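Local coordinates for multicopper oxidase (Uncultured bacterium, PDB 4E9X) that oxidises substrates, probably phenolic ones as laccases do, at a mononuclear copper and passes the electrons to a trinuclear copper cluster that reduces dioxygen to water, at the interface of chains A and B. Residues are numbered along the deposited sequence; one frame, centred on the assembly and turned at random. Chains: chain A/B, Multicopper oxidase.

The interface of chains A and B. Residues chain A 60, 73, 75, 106; chain B 206, 249-250, 252.
B:His206 and A:Asp73 meet across the subunit boundary, a worked example of how a second-shell carboxylate can fix a metal-binding imidazole. ND1 of B:His206 donates a nearly straight hydrogen bond (166° at H) to the carboxylate oxygen OD2 of A:Asp73, 2.7 Å away. The oxygen lies in the imidazole plane but is met on its syn side, 28° out of the carboxylate plane, and the two flat groups stand almost perpendicular. Water 1 bridges the same OD2 to the backbone N of B:Ile250, so one carboxylate oxygen serves both the ring and the strand 248-253 beside it. With CG anti to the carbonyl carbon (chi1 -67°), B:His206 slides its ring between two layers. The ring of A:His60 stacks on one face of the B:His206 ring, centroids 3.8 Å apart, and methyl CG2 of B:Ile250 sits over the other. A:His60 is itself held by a bond from ND1 to the backbone O of A:Asp73 (2.8 Å), which fixes the rotation of its ring. A:His106 meets B:His206 edge to face, their NE2 atoms 3.2 Å apart, while CG2 of A:Val75 packs 3.4 Å from CE1 of B:His206. This convergence of imidazoles from both chains belongs to the trinuclear copper site, where B:His206 is a copper ligand and dioxygen binds; the subunit interface thus helps build the oxygen-reducing centre.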
loop_
_atom_site.group_PDB
_atom_site.type_symbol
_atom_site.label_atom_id
_atom_site.label_comp_id
_atom_site.label_asym_id
_atom_site.label_seq_id
_atom_site.Cartn_x
_atom_site.Cartn_y
_atom_site.Cartn_z
ATOM N N HIS A 60 -11.694 -21.381 -3.165
ATOM C CA HIS A 60 -10.276 -21.347 -3.460
ATOM C C HIS A 60 -9.463 -21.329 -2.166
ATOM O O HIS A 60 -9.789 -20.657 -1.172
ATOM C CB HIS A 60 -9.954 -20.101 -4.297
ATOM C CG HIS A 60 -8.476 -19.840 -4.375
ATOM N ND1 HIS A 60 -7.568 -20.713 -4.942
ATOM C CD2 HIS A 60 -7.758 -18.757 -3.959
ATOM C CE1 HIS A 60 -6.349 -20.200 -4.818
ATOM N NE2 HIS A 60 -6.439 -18.995 -4.248
ATOM N N ASP A 73 -8.346 -26.194 -7.238
ATOM C CA ASP A 73 -7.991 -24.812 -6.909
ATOM C C ASP A 73 -9.191 -23.873 -6.715
ATOM O O ASP A 73 -9.042 -22.772 -6.130
ATOM C CB ASP A 73 -7.069 -24.292 -8.020
ATOM C CG ASP A 73 -6.323 -23.022 -7.617
ATOM O OD1 ASP A 73 -5.790 -22.956 -6.497
ATOM O OD2 ASP A 73 -6.207 -22.121 -8.520
ATOM N N VAL A 75 -11.332 -22.304 -9.001
ATOM C CA VAL A 75 -11.546 -21.098 -9.825
ATOM C C VAL A 75 -12.537 -21.430 -10.948
ATOM O O VAL A 75 -12.265 -22.286 -11.804
ATOM C CB VAL A 75 -10.192 -20.667 -10.419
ATOM C CG1 VAL A 75 -10.423 -19.468 -11.327
ATOM C CG2 VAL A 75 -9.243 -20.310 -9.274
ATOM N N HIS A 106 -14.362 -17.946 -5.037
ATOM C CA HIS A 106 -13.745 -17.356 -6.214
ATOM C C HIS A 106 -14.736 -17.114 -7.358
ATOM O O HIS A 106 -14.330 -16.950 -8.508
ATOM C CB HIS A 106 -12.552 -18.218 -6.682
ATOM C CG HIS A 106 -11.364 -17.423 -7.112
ATOM N ND1 HIS A 106 -11.371 -16.675 -8.264
ATOM C CD2 HIS A 106 -10.130 -17.273 -6.571
ATOM C CE1 HIS A 106 -10.202 -16.083 -8.392
ATOM N NE2 HIS A 106 -9.415 -16.424 -7.390
ATOM N N HIS B 206 -1.819 -17.987 -8.295
ATOM C CA HIS B 206 -2.243 -19.316 -7.797
ATOM C C HIS B 206 -1.218 -20.356 -8.123
ATOM O O HIS B 206 -0.460 -20.198 -9.084
ATOM C CB HIS B 206 -3.598 -19.698 -8.420
ATOM C CG HIS B 206 -4.762 -18.874 -8.005
ATOM N ND1 HIS B 206 -5.993 -19.480 -7.861
ATOM C CD2 HIS B 206 -4.943 -17.556 -7.720
ATOM C CE1 HIS B 206 -6.899 -18.556 -7.523
ATOM N NE2 HIS B 206 -6.311 -17.387 -7.398
ATOM N N PHE B 249 -3.454 -22.091 -13.713
ATOM C CA PHE B 249 -3.422 -21.368 -12.446
ATOM C C PHE B 249 -3.592 -19.888 -12.715
ATOM O O PHE B 249 -2.704 -19.215 -13.289
ATOM C CB PHE B 249 -2.117 -21.611 -11.707
ATOM C CG PHE B 249 -2.094 -22.994 -11.029
ATOM C CD1 PHE B 249 -2.965 -23.215 -9.951
ATOM C CD2 PHE B 249 -1.245 -24.018 -11.447
ATOM C CE1 PHE B 249 -2.972 -24.431 -9.292
ATOM C CE2 PHE B 249 -1.250 -25.236 -10.766
ATOM C CZ PHE B 249 -2.099 -25.422 -9.658
ATOM N N ILE B 250 -4.731 -19.361 -12.292
ATOM C CA ILE B 250 -4.962 -17.920 -12.527
ATOM C C ILE B 250 -3.975 -17.075 -11.750
ATOM O O ILE B 250 -3.387 -17.475 -10.751
ATOM C CB ILE B 250 -6.423 -17.605 -12.184
ATOM C CG1 ILE B 250 -6.986 -16.286 -12.684
ATOM C CG2 ILE B 250 -6.661 -17.742 -10.695
ATOM C CD1 ILE B 250 -8.483 -16.249 -12.449
ATOM N N HIS B 252 -3.506 -12.861 -10.781
ATOM C CA HIS B 252 -4.357 -11.690 -10.908
ATOM C C HIS B 252 -4.166 -10.692 -9.801
ATOM O O HIS B 252 -3.634 -11.017 -8.749
ATOM C CB HIS B 252 -5.830 -12.157 -10.931
ATOM C CG HIS B 252 -6.284 -12.791 -9.653
ATOM N ND1 HIS B 252 -6.787 -12.120 -8.553
ATOM C CD2 HIS B 252 -6.268 -14.084 -9.292
ATOM C CE1 HIS B 252 -7.065 -12.955 -7.597
ATOM N NE2 HIS B 252 -6.776 -14.205 -8.010
HETATM O O HOH W 1 -6.516 -21.464 -11.199
#